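Local coordinates for protein fatty acid CoA ligase (Marinactinospora thermotolerans, PDB 6SQ8) that belongs to the AMP-binding (ANL) family of enzymes and holds adenosine monophosphate together with 1-ethanoyl-9H-pyrido[3,4-b]indole-3-carboxylic acid in this model, at residues 61-66 with 102-107; 53-58 with 68-73; 449-454 with 473-478; 414-419 with 441-446. One frame throughout, in Å; residues are numbered along the deposited sequence.

Contact 1: 61-66 with 102-107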
loop_
_atom_site.group_PDB
_atom_site.type_symbol
_atom_site.label_atom_id
_atom_site.label_comp_id
_atom_site.label_asym_id
_atom_site.label_seq_id
_atom_site.Cartn_x
_atom_site.Cartn_y
_atom_site.Cartn_z
ATOM N N TRP A 61 14.308 11.732 6.789
ATOM C CA TRP A 61 14.731 10.839 7.843
ATOM C C TRP A 61 14.142 11.258 9.192
ATOM O O TRP A 61 13.929 10.428 10.066
ATOM C CB TRP A 61 16.252 10.746 7.891
ATOM C CG TRP A 61 16.962 11.936 8.453
ATOM C CD1 TRP A 61 17.530 12.957 7.755
ATOM C CD2 TRP A 61 17.258 12.184 9.832
ATOM N NE1 TRP A 61 18.153 13.830 8.603
ATOM C CE2 TRP A 61 18.004 13.381 9.883
ATOM C CE3 TRP A 61 16.960 11.525 11.031
ATOM C CZ2 TRP A 61 18.443 13.932 11.084
ATOM C CZ3 TRP A 61 17.395 12.074 12.221
ATOM C CH2 TRP A 61 18.130 13.259 12.241
ATOM N N ARG A 62 13.872 12.546 9.363
ATOM C CA ARG A 62 13.292 13.023 10.613
ATOM C C ARG A 62 11.849 12.519 10.749
ATOM O O ARG A 62 11.369 12.311 11.852
ATOM C CB ARG A 62 13.369 14.548 10.727
ATOM C CG ARG A 62 14.736 15.063 11.173
ATOM C CD ARG A 62 14.726 16.585 11.308
ATOM N NE ARG A 62 16.036 17.120 11.679
ATOM C CZ ARG A 62 17.055 17.252 10.831
ATOM N NH1 ARG A 62 16.927 16.923 9.558
ATOM N NH2 ARG A 62 18.221 17.686 11.266
ATOM N N ALA A 63 11.169 12.304 9.631
ATOM C CA ALA A 63 9.785 11.839 9.668
ATOM C C ALA A 63 9.715 10.386 10.159
ATOM O O ALA A 63 8.676 9.951 10.689
ATOM C CB ALA A 63 9.132 12.003 8.313
ATOM N N ILE A 64 10.802 9.641 9.938
ATOM C CA ILE A 64 10.966 8.276 10.426
ATOM C C ILE A 64 10.995 8.302 11.965
ATOM O O ILE A 64 10.276 7.497 12.634
ATOM C CB ILE A 64 12.232 7.615 9.825
ATOM C CG1 ILE A 64 12.082 7.380 8.325
ATOM C CG2 ILE A 64 12.578 6.330 10.550
ATOM C CD1 ILE A 64 13.294 6.772 7.675
ATOM N N ALA A 65 11.824 9.218 12.503
ATOM C CA ALA A 65 11.975 9.472 13.933
ATOM C C ALA A 65 10.641 9.917 14.535
ATOM O O ALA A 65 10.302 9.515 15.648
ATOM C CB ALA A 65 13.045 10.507 14.165
ATOM N N LEU A 66 9.901 10.765 13.811
ATOM C CA LEU A 66 8.687 11.358 14.354
ATOM C C LEU A 66 7.668 10.250 14.643
ATOM O O LEU A 66 7.040 10.256 15.689
ATOM C CB LEU A 66 8.117 12.406 13.391
ATOM C CG LEU A 66 6.766 13.010 13.791
ATOM C CD1 LEU A 66 6.879 13.698 15.132
ATOM C CD2 LEU A 66 6.246 13.985 12.751
ATOM N N VAL A 102 1.902 17.919 13.752
ATOM C CA VAL A 102 3.317 18.132 13.523
ATOM C C VAL A 102 3.528 18.172 12.014
ATOM O O VAL A 102 3.028 17.298 11.316
ATOM C CB VAL A 102 4.168 17.035 14.178
ATOM C CG1 VAL A 102 5.656 17.274 13.967
ATOM C CG2 VAL A 102 3.857 16.903 15.653
ATOM N N PHE A 103 4.229 19.198 11.520
ATOM C CA PHE A 103 4.450 19.337 10.083
ATOM C C PHE A 103 5.874 19.815 9.806
ATOM O O PHE A 103 6.564 20.290 10.694
ATOM C CB PHE A 103 3.403 20.266 9.464
ATOM C CG PHE A 103 3.551 21.721 9.825
ATOM C CD1 PHE A 103 2.981 22.227 10.978
ATOM C CD2 PHE A 103 4.246 22.586 9.003
ATOM C CE1 PHE A 103 3.132 23.560 11.317
ATOM C CE2 PHE A 103 4.388 23.918 9.343
ATOM C CZ PHE A 103 3.829 24.400 10.499
ATOM N N GLU A 104 6.299 19.633 8.554
ATOM C CA GLU A 104 7.631 20.045 8.095
ATOM C C GLU A 104 7.511 21.394 7.384
ATOM O O GLU A 104 6.475 21.689 6.799
ATOM C CB GLU A 104 8.244 18.988 7.172
ATOM C CG GLU A 104 8.762 17.763 7.891
ATOM C CD GLU A 104 9.426 16.732 6.982
ATOM O OE1 GLU A 104 8.980 16.580 5.814
ATOM O OE2 GLU A 104 10.396 16.087 7.444
ATOM N N PRO A 105 8.565 22.247 7.409
ATOM C CA PRO A 105 8.549 23.538 6.720
ATOM C C PRO A 105 8.058 23.448 5.272
ATOM O O PRO A 105 7.202 24.229 4.882
ATOM C CB PRO A 105 10.018 23.970 6.745
ATOM C CG PRO A 105 10.568 23.333 8.006
ATOM C CD PRO A 105 9.837 22.014 8.115
ATOM N N SER A 106 8.563 22.460 4.525
ATOM C CA SER A 106 8.305 22.324 3.090
ATOM C C SER A 106 6.804 22.243 2.772
ATOM O O SER A 106 6.428 22.446 1.632
ATOM C CB SER A 106 9.048 21.141 2.521
ATOM O OG SER A 106 8.459 19.912 2.931
ATOM N N VAL A 107 5.949 21.966 3.767
ATOM C CA VAL A 107 4.495 21.780 3.531
ATOM C C VAL A 107 3.676 22.701 4.445
ATOM O O VAL A 107 2.509 22.423 4.708
ATOM C CB VAL A 107 4.089 20.300 3.704
ATOM C CG1 VAL A 107 4.712 19.419 2.623
ATOM C CG2 VAL A 107 4.436 19.770 5.088
#

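Contact 2: 53-58 with 68-73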
loop_
_atom_site.group_PDB
_atom_site.type_symbol
_atom_site.label_atom_id
_atom_site.label_comp_id
_atom_site.label_asym_id
_atom_site.label_seq_id
_atom_site.Cartn_x
_atom_site.Cartn_y
_atom_site.Cartn_z
ATOM N N VAL A 53 -1.521 11.897 16.989
ATOM C CA VAL A 53 -0.650 12.965 16.503
ATOM C C VAL A 53 -0.660 12.940 14.971
ATOM O O VAL A 53 -0.093 12.047 14.365
ATOM C CB VAL A 53 0.783 12.828 17.047
ATOM C CG1 VAL A 53 1.672 13.942 16.531
ATOM C CG2 VAL A 53 0.819 12.788 18.561
ATOM N N ALA A 54 -1.331 13.921 14.369
ATOM C CA ALA A 54 -1.385 14.075 12.915
ATOM C C ALA A 54 -0.028 14.586 12.406
ATOM O O ALA A 54 0.502 15.552 12.926
ATOM C CB ALA A 54 -2.500 15.010 12.524
ATOM N N CYS A 55 0.517 13.931 11.382
ATOM C CA CYS A 55 1.827 14.222 10.910
ATOM C C CYS A 55 1.805 14.438 9.400
ATOM O O CYS A 55 1.332 13.588 8.639
ATOM C CB CYS A 55 2.784 13.103 11.266
ATOM S SG CYS A 55 2.952 12.868 13.053
ATOM N N LEU A 56 2.329 15.603 8.994
ATOM C CA LEU A 56 2.386 16.062 7.614
ATOM C C LEU A 56 3.853 16.290 7.239
ATOM O O LEU A 56 4.500 17.207 7.742
ATOM C CB LEU A 56 1.580 17.358 7.530
ATOM C CG LEU A 56 1.372 17.926 6.131
ATOM C CD1 LEU A 56 0.451 17.056 5.290
ATOM C CD2 LEU A 56 0.809 19.332 6.226
ATOM N N HIS A 57 4.383 15.432 6.366
ATOM C CA HIS A 57 5.806 15.461 6.047
ATOM C C HIS A 57 6.055 14.852 4.676
ATOM O O HIS A 57 5.202 14.208 4.107
ATOM C CB HIS A 57 6.598 14.688 7.100
ATOM C CG HIS A 57 6.102 13.294 7.292
ATOM N ND1 HIS A 57 5.398 12.919 8.417
ATOM C CD2 HIS A 57 6.150 12.208 6.493
ATOM C CE1 HIS A 57 5.076 11.651 8.321
ATOM N NE2 HIS A 57 5.507 11.202 7.142
ATOM N N ALA A 58 7.269 15.061 4.183
ATOM C CA ALA A 58 7.768 14.418 2.983
ATOM C C ALA A 58 8.509 13.133 3.393
ATOM O O ALA A 58 8.419 12.707 4.530
ATOM C CB ALA A 58 8.665 15.394 2.260
ATOM N N LEU A 68 8.090 7.088 15.196
ATOM C CA LEU A 68 8.594 6.246 16.236
ATOM C C LEU A 68 8.409 6.954 17.584
ATOM O O LEU A 68 8.026 6.329 18.569
ATOM C CB LEU A 68 10.064 5.954 15.912
ATOM C CG LEU A 68 10.699 4.764 16.615
ATOM C CD1 LEU A 68 9.733 3.601 16.744
ATOM C CD2 LEU A 68 11.955 4.334 15.884
ATOM N N ALA A 69 8.648 8.269 17.606
ATOM C CA ALA A 69 8.475 9.080 18.811
ATOM C C ALA A 69 6.995 9.126 19.213
ATOM O O ALA A 69 6.670 8.898 20.365
ATOM C CB ALA A 69 9.043 10.458 18.598
ATOM N N VAL A 70 6.105 9.396 18.259
ATOM C CA VAL A 70 4.677 9.433 18.528
ATOM C C VAL A 70 4.219 8.108 19.144
ATOM O O VAL A 70 3.349 8.087 20.017
ATOM C CB VAL A 70 3.877 9.744 17.253
ATOM C CG1 VAL A 70 2.387 9.436 17.423
ATOM C CG2 VAL A 70 4.098 11.186 16.795
ATOM N N GLN A 71 4.774 6.994 18.667
ATOM C CA GLN A 71 4.359 5.665 19.118
ATOM C C GLN A 71 4.973 5.366 20.492
ATOM O O GLN A 71 4.295 4.848 21.369
ATOM C CB GLN A 71 4.703 4.618 18.058
ATOM C CG GLN A 71 3.752 4.667 16.858
ATOM C CD GLN A 71 4.217 3.814 15.705
ATOM O OE1 GLN A 71 5.401 3.511 15.570
ATOM N NE2 GLN A 71 3.282 3.409 14.864
ATOM N N ALA A 72 6.251 5.711 20.661
ATOM C CA ALA A 72 6.983 5.547 21.920
ATOM C C ALA A 72 6.252 6.241 23.078
ATOM O O ALA A 72 6.165 5.680 24.156
ATOM C CB ALA A 72 8.383 6.089 21.774
ATOM N N ILE A 73 5.706 7.439 22.839
ATOM C CA ILE A 73 5.037 8.230 23.898
ATOM C C ILE A 73 3.563 7.814 24.018
ATOM O O ILE A 73 2.730 8.581 24.527
ATOM C CB ILE A 73 5.175 9.757 23.709
ATOM C CG1 ILE A 73 4.297 10.294 22.574
ATOM C CG2 ILE A 73 6.628 10.168 23.578
ATOM C CD1 ILE A 73 4.008 11.742 22.674
#

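Contact 3: 449-454 with 473-478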
loop_
_atom_site.group_PDB
_atom_site.type_symbol
_atom_site.label_atom_id
_atom_site.label_comp_id
_atom_site.label_asym_id
_atom_site.label_seq_id
_atom_site.Cartn_x
_atom_site.Cartn_y
_atom_site.Cartn_z
ATOM N N ALA A 449 0.849 2.098 -31.423
ATOM C CA ALA A 449 0.154 0.974 -32.024
ATOM C C ALA A 449 -1.306 1.371 -32.245
ATOM O O ALA A 449 -1.760 2.402 -31.728
ATOM C CB ALA A 449 0.265 -0.250 -31.142
ATOM N N ASP A 450 -2.019 0.573 -33.046
ATOM C CA ASP A 450 -3.374 0.906 -33.428
ATOM C C ASP A 450 -4.180 -0.370 -33.626
ATOM O O ASP A 450 -4.629 -0.651 -34.723
ATOM C CB ASP A 450 -3.370 1.778 -34.691
ATOM C CG ASP A 450 -4.693 2.450 -34.997
ATOM O OD1 ASP A 450 -5.497 2.618 -34.066
ATOM O OD2 ASP A 450 -4.900 2.798 -36.169
ATOM N N PRO A 451 -4.378 -1.194 -32.571
ATOM C CA PRO A 451 -5.046 -2.479 -32.716
ATOM C C PRO A 451 -6.533 -2.306 -33.033
ATOM O O PRO A 451 -7.114 -1.255 -32.784
ATOM C CB PRO A 451 -4.866 -3.121 -31.341
ATOM C CG PRO A 451 -4.815 -1.946 -30.410
ATOM C CD PRO A 451 -4.015 -0.925 -31.175
ATOM N N ASP A 452 -7.112 -3.362 -33.580
ATOM C CA ASP A 452 -8.476 -3.388 -34.001
ATOM C C ASP A 452 -9.344 -3.756 -32.798
ATOM O O ASP A 452 -9.232 -4.865 -32.267
ATOM C CB ASP A 452 -8.644 -4.379 -35.164
ATOM C CG ASP A 452 -10.031 -4.425 -35.788
ATOM O OD1 ASP A 452 -10.952 -3.791 -35.246
ATOM O OD2 ASP A 452 -10.182 -5.084 -36.830
ATOM N N PRO A 453 -10.269 -2.867 -32.365
ATOM C CA PRO A 453 -11.180 -3.191 -31.275
ATOM C C PRO A 453 -11.793 -4.590 -31.434
ATOM O O PRO A 453 -12.021 -5.284 -30.455
ATOM C CB PRO A 453 -12.274 -2.125 -31.416
ATOM C CG PRO A 453 -11.565 -0.939 -32.000
ATOM C CD PRO A 453 -10.508 -1.524 -32.913
ATOM N N GLU A 454 -12.063 -4.971 -32.682
ATOM C CA GLU A 454 -12.722 -6.206 -32.975
ATOM C C GLU A 454 -11.795 -7.396 -32.691
ATOM O O GLU A 454 -12.295 -8.461 -32.341
ATOM C CB GLU A 454 -13.232 -6.226 -34.423
ATOM C CG GLU A 454 -14.511 -7.036 -34.581
ATOM C CD GLU A 454 -15.630 -6.587 -33.647
ATOM O OE1 GLU A 454 -15.883 -5.353 -33.589
ATOM O OE2 GLU A 454 -16.214 -7.462 -32.948
ATOM N N VAL A 473 -15.479 -0.455 -26.612
ATOM C CA VAL A 473 -14.057 -0.397 -26.394
ATOM C C VAL A 473 -13.582 1.024 -26.707
ATOM O O VAL A 473 -13.731 1.469 -27.823
ATOM C CB VAL A 473 -13.318 -1.433 -27.261
ATOM C CG1 VAL A 473 -11.802 -1.294 -27.147
ATOM C CG2 VAL A 473 -13.733 -2.850 -26.910
ATOM N N GLU A 474 -13.010 1.706 -25.714
ATOM C CA GLU A 474 -12.521 3.070 -25.838
ATOM C C GLU A 474 -11.009 3.084 -25.612
ATOM O O GLU A 474 -10.547 2.586 -24.590
ATOM C CB GLU A 474 -13.194 3.919 -24.767
ATOM C CG GLU A 474 -14.500 4.499 -25.242
ATOM C CD GLU A 474 -14.205 5.788 -25.984
ATOM O OE1 GLU A 474 -13.421 6.623 -25.437
ATOM O OE2 GLU A 474 -14.710 5.936 -27.118
ATOM N N PHE A 475 -10.267 3.701 -26.527
ATOM C CA PHE A 475 -8.836 3.848 -26.368
ATOM C C PHE A 475 -8.544 5.172 -25.657
ATOM O O PHE A 475 -9.033 6.202 -26.049
ATOM C CB PHE A 475 -8.119 3.741 -27.719
ATOM C CG PHE A 475 -8.268 2.409 -28.416
ATOM C CD1 PHE A 475 -7.915 1.236 -27.775
ATOM C CD2 PHE A 475 -8.785 2.316 -29.696
ATOM C CE1 PHE A 475 -8.046 0.007 -28.405
ATOM C CE2 PHE A 475 -8.930 1.087 -30.321
ATOM C CZ PHE A 475 -8.558 -0.065 -29.675
ATOM N N VAL A 476 -7.727 5.112 -24.601
ATOM C CA VAL A 476 -7.487 6.226 -23.692
ATOM C C VAL A 476 -5.980 6.311 -23.424
ATOM O O VAL A 476 -5.265 5.316 -23.591
ATOM C CB VAL A 476 -8.287 6.031 -22.391
ATOM C CG1 VAL A 476 -9.788 6.042 -22.639
ATOM C CG2 VAL A 476 -7.906 4.741 -21.677
ATOM N N ARG A 477 -5.500 7.497 -23.030
ATOM C CA ARG A 477 -4.054 7.706 -22.891
ATOM C C ARG A 477 -3.562 6.999 -21.622
ATOM O O ARG A 477 -2.464 6.443 -21.613
ATOM C CB ARG A 477 -3.652 9.179 -22.988
ATOM C CG ARG A 477 -4.174 10.105 -21.904
ATOM C CD ARG A 477 -3.716 11.535 -22.167
ATOM N NE ARG A 477 -2.260 11.670 -22.146
ATOM C CZ ARG A 477 -1.469 11.723 -23.219
ATOM N NH1 ARG A 477 -1.976 11.661 -24.441
ATOM N NH2 ARG A 477 -0.163 11.841 -23.054
ATOM N N SER A 478 -4.388 6.974 -20.574
ATOM C CA SER A 478 -4.046 6.244 -19.341
ATOM C C SER A 478 -5.302 5.863 -18.563
ATOM O O SER A 478 -6.378 6.378 -18.821
ATOM C CB SER A 478 -3.133 7.066 -18.478
ATOM O OG SER A 478 -3.856 8.125 -17.869
#

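Contact 4: 414-419 with 441-446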
loop_
_atom_site.group_PDB
_atom_site.type_symbol
_atom_site.label_atom_id
_atom_site.label_comp_id
_atom_site.label_asym_id
_atom_site.label_seq_id
_atom_site.Cartn_x
_atom_site.Cartn_y
_atom_site.Cartn_z
ATOM N N HIS A 414 -7.117 -9.154 -18.069
ATOM C CA HIS A 414 -5.966 -10.050 -18.263
ATOM C C HIS A 414 -5.878 -10.456 -19.744
ATOM O O HIS A 414 -4.802 -10.390 -20.351
ATOM C CB HIS A 414 -6.026 -11.269 -17.317
ATOM C CG HIS A 414 -5.820 -10.954 -15.870
ATOM N ND1 HIS A 414 -6.166 -11.856 -14.846
ATOM C CD2 HIS A 414 -5.331 -9.843 -15.252
ATOM C CE1 HIS A 414 -5.873 -11.322 -13.669
ATOM N NE2 HIS A 414 -5.356 -10.074 -13.890
ATOM N N VAL A 415 -7.023 -10.844 -20.320
ATOM C CA VAL A 415 -7.100 -11.284 -21.720
ATOM C C VAL A 415 -6.773 -10.124 -22.670
ATOM O O VAL A 415 -5.993 -10.280 -23.590
ATOM C CB VAL A 415 -8.475 -11.903 -22.041
ATOM C CG1 VAL A 415 -8.615 -12.163 -23.518
ATOM C CG2 VAL A 415 -8.732 -13.195 -21.291
ATOM N N LEU A 416 -7.395 -8.974 -22.458
ATOM C CA LEU A 416 -7.138 -7.787 -23.285
ATOM C C LEU A 416 -5.642 -7.439 -23.258
ATOM O O LEU A 416 -5.062 -7.188 -24.301
ATOM C CB LEU A 416 -7.989 -6.602 -22.803
ATOM C CG LEU A 416 -9.493 -6.729 -23.045
ATOM C CD1 LEU A 416 -10.271 -5.653 -22.296
ATOM C CD2 LEU A 416 -9.812 -6.653 -24.510
ATOM N N THR A 417 -5.030 -7.453 -22.068
ATOM C CA THR A 417 -3.652 -6.973 -21.894
ATOM C C THR A 417 -2.629 -7.990 -22.425
ATOM O O THR A 417 -1.483 -7.604 -22.702
ATOM C CB THR A 417 -3.350 -6.563 -20.447
ATOM O OG1 THR A 417 -3.628 -7.647 -19.560
ATOM C CG2 THR A 417 -4.129 -5.333 -20.023
ATOM N N GLU A 418 -3.034 -9.263 -22.580
ATOM C CA GLU A 418 -2.195 -10.278 -23.210
ATOM C C GLU A 418 -1.904 -9.889 -24.659
ATOM O O GLU A 418 -0.870 -10.258 -25.188
ATOM C CB GLU A 418 -2.848 -11.660 -23.244
ATOM C CG GLU A 418 -2.615 -12.524 -22.020
ATOM C CD GLU A 418 -1.196 -12.566 -21.476
ATOM O OE1 GLU A 418 -0.252 -12.855 -22.275
ATOM O OE2 GLU A 418 -1.043 -12.295 -20.247
ATOM N N HIS A 419 -2.830 -9.180 -25.308
ATOM C CA HIS A 419 -2.582 -8.698 -26.668
ATOM C C HIS A 419 -1.329 -7.828 -26.667
ATOM O O HIS A 419 -1.125 -7.012 -25.759
ATOM C CB HIS A 419 -3.798 -7.955 -27.233
ATOM C CG HIS A 419 -3.728 -7.729 -28.707
ATOM N ND1 HIS A 419 -2.986 -6.690 -29.260
ATOM C CD2 HIS A 419 -4.316 -8.383 -29.732
ATOM C CE1 HIS A 419 -3.097 -6.744 -30.578
ATOM N NE2 HIS A 419 -3.902 -7.777 -30.892
ATOM N N ALA A 441 -14.855 -1.500 -21.935
ATOM C CA ALA A 441 -13.440 -1.602 -21.713
ATOM C C ALA A 441 -12.763 -0.324 -22.187
ATOM O O ALA A 441 -12.884 0.058 -23.338
ATOM C CB ALA A 441 -12.887 -2.799 -22.437
ATOM N N ALA A 442 -12.073 0.331 -21.259
ATOM C CA ALA A 442 -11.118 1.361 -21.554
ATOM C C ALA A 442 -9.746 0.705 -21.678
ATOM O O ALA A 442 -9.328 -0.011 -20.777
ATOM C CB ALA A 442 -11.115 2.376 -20.453
ATOM N N VAL A 443 -9.055 0.971 -22.786
ATOM C CA VAL A 443 -7.850 0.277 -23.135
ATOM C C VAL A 443 -6.761 1.303 -23.408
ATOM O O VAL A 443 -6.971 2.259 -24.092
ATOM C CB VAL A 443 -8.086 -0.632 -24.352
ATOM C CG1 VAL A 443 -6.782 -1.105 -24.970
ATOM C CG2 VAL A 443 -8.955 -1.827 -23.968
ATOM N N VAL A 444 -5.591 1.069 -22.822
ATOM C CA VAL A 444 -4.395 1.800 -23.128
ATOM C C VAL A 444 -3.549 0.964 -24.088
ATOM O O VAL A 444 -3.182 -0.170 -23.853
ATOM C CB VAL A 444 -3.604 2.162 -21.869
ATOM C CG1 VAL A 444 -2.377 2.989 -22.200
ATOM C CG2 VAL A 444 -4.484 2.885 -20.865
ATOM N N VAL A 445 -3.215 1.612 -25.187
ATOM C CA VAL A 445 -2.603 1.038 -26.320
ATOM C C VAL A 445 -1.097 1.210 -26.137
ATOM O O VAL A 445 -0.674 2.129 -25.445
ATOM C CB VAL A 445 -3.175 1.783 -27.537
ATOM C CG1 VAL A 445 -2.111 2.310 -28.483
ATOM C CG2 VAL A 445 -4.225 0.938 -28.233
ATOM N N ALA A 446 -0.304 0.355 -26.788
ATOM C CA ALA A 446 1.153 0.423 -26.724
ATOM C C ALA A 446 1.694 1.621 -27.526
ATOM O O ALA A 446 1.098 2.002 -28.525
ATOM C CB ALA A 446 1.722 -0.871 -27.241
#

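Contact 1: 61-66 with 102-107
L66 and V102 meet where helix 61-72 lies against the five-strand parallel sheet near the N-terminus, an alpha/beta layer in which the helix reaches across strand 52-56 to its neighbour, strand 98-103. The two side chains come tip to tip from backbones whose CA atoms at L66 and V102 are 8.7 Å apart. On the leucine, CG stands anti to the backbone N (chi1 175°), and this sends both methyls out toward the strand. L66 CD2 comes to 3.6 Å from V102 CG1, while L66 CD1 lies at 4.0 Å from the same methyl, leaving V102 CG1 opposite the fork of the leucine. V102 also touches V53 and L124 of the strands on either side of its own.

Just past the strand, E104 points its CB at the helix, but its carboxylate bonds to the chain that leads into the helix: OE1 accepts from the backbone N of A58, and OE2 is hydrogen-bonded to the hydroxyl of T60. That same T60 OG1 is bonded to A63 N, near the start of the helix, a setting that may favour the charged form of the glutamate. Against the helix itself the carboxylate makes a looser approach, A63 CB standing 4.4 Å from E104 OE2.

Contact 2: 53-58 with 68-73
V53 and C55 meet V70 without any flat group at the interface: there is no ring face or edge to consider, and the contact is made by three branched or short side chains. V53 and V70 carry nearly all of it. Their CA atoms are only 6.7 Å apart, and their side chains cross obliquely, so that each valine offers both methyls to the other. V70 CG2 sits 3.7 Å from V53 CG1, and V70 CG1 is 3.9 Å from V53 CG2. Both V70 methyls also close on the branch carbon of the partner, with V70 CG1 at 3.8 Å from V53 CB. In V70, CG1 is anti to the backbone N (chi1 165°) and CG2 anti to the carbonyl carbon, which spreads the two methyls across the strand side chain. Two residues further along the strand, C55 adds a lighter touch, its SG at 4.3 Å from V70 CG2. A54, between them, directs its CB away from the helix.

This is the inner face of a beta-alpha-beta unit made of strand 52-56, helix 61-72 and strand 76-79, here near the C-terminal end of the helix. Strand 52-56 runs between strands 76-79 and 98-103, and V53 pairs through its backbone with H76 and V78 of the former. Helix 28-44 packs through L38 against A69 of the helix and through A39, L42 and T43 against I73, just past its end, while helix 5-13 reaches L68 with V10 and M11.

Contact 3: 449-454 with 473-478
P453 and V473 mark the closest approach of the two backbones, 6.3 Å between their CA atoms, where the loop after strand 438-445 turns into helix 453-463 beside strand 472-475; these three elements form a beta-alpha-beta unit of the C-terminal domain. F475 carries most of the contact from the strand. The side chains of F475 and P453 cross at about a right angle, with P453 CG 3.7 Å from F475 CE2 and P453 CD also near, 4.0 Å from the same carbon. P451 comes obliquely to the far end of the ring, its carbonyl O at 3.6 Å from F475 CZ. V473 is more loosely placed, its CB 4.3 Å from P453 CB.

D452, between the prolines, turns away from the strand and serves as the N-cap: E454 N donates to D452 OD1 over 3.0 Å, at 159° and from well above the carboxylate plane. F475 also rests on V443, V445 and L456.

With proline rings on one side and valine and phenylalanine on the other, cohesion is mainly apolar, the carbonyl O of P451 also resting against the phenyl ring, while the capping bond at the start of the helix stays within 449-454.

Contact 4: 414-419 with 441-446
L416 joins helix 409-418 to strand 438-445 of the C-terminal domain, and the direct contact is apolar throughout. One methyl does the touching: L416 CD1 lies 3.9 Å from A441 CB and 4.4 Å from V443 CG2. A441 and V443, two apart on the strand, both turn their CB toward the helix, whereas A442 between them faces the other way. The leucine spans a fair gap, since the CA atoms of L416 and V443 are 8.1 Å apart. Its CG is anti to the carbonyl carbon (chi1 -69°) and its CD1 continues outward with chi2 at 169°, an extended shape that carries the methyl up to the sheet. The same side chain touches V427 of the adjoining strand and L456 and V460 of helix 453-463, so it is buried among three elements.

The polar bonds run within the helical segment or to neighbouring elements, not between the two segments. On the helix side, E418 N bonds to H414 O at 3.1 Å, and H419 N reaches back to L416 O at 3.2 Å. T417 OG1 is hydrogen-bonded to E413 O, and T417 O is bonded to the hydroxyl of S280, in helix 279-289. The strand bonds through its backbone to the strands on its two sides, A442 to A426 and A441 to R472.

Helix and sheet are thus held at this point by shape and by exclusion of water from aliphatic groups, a dispersive contact without directional bonds in which the single methyl CD1 of L416 meets both A441 and V443.

How the contacts relate
The four contacts fall into two pairs. Contacts 1 and 2 share helix 61-72, have centres 8 Å apart and are tied through adjacent strands, V102 N lying 2.9 Å from A54 O. Contacts 3 and 4 are also 8 Å apart between centres, joined by E474 O at 2.8 Å from V443 N. From one pair to the other, centres are 41 to 46 Å apart and nearest atoms about 25 to 30 Å, with contacts 2 and 4 on opposite sides of the chain's centre. Each pair belongs to its own family region. The pocket for 1-ethanoyl-9H-pyrido[3,4-b]indole-3-carboxylic acid, with F244 and G298 among its residues and K486 from the C-terminal region, uses no residue of these eight segments.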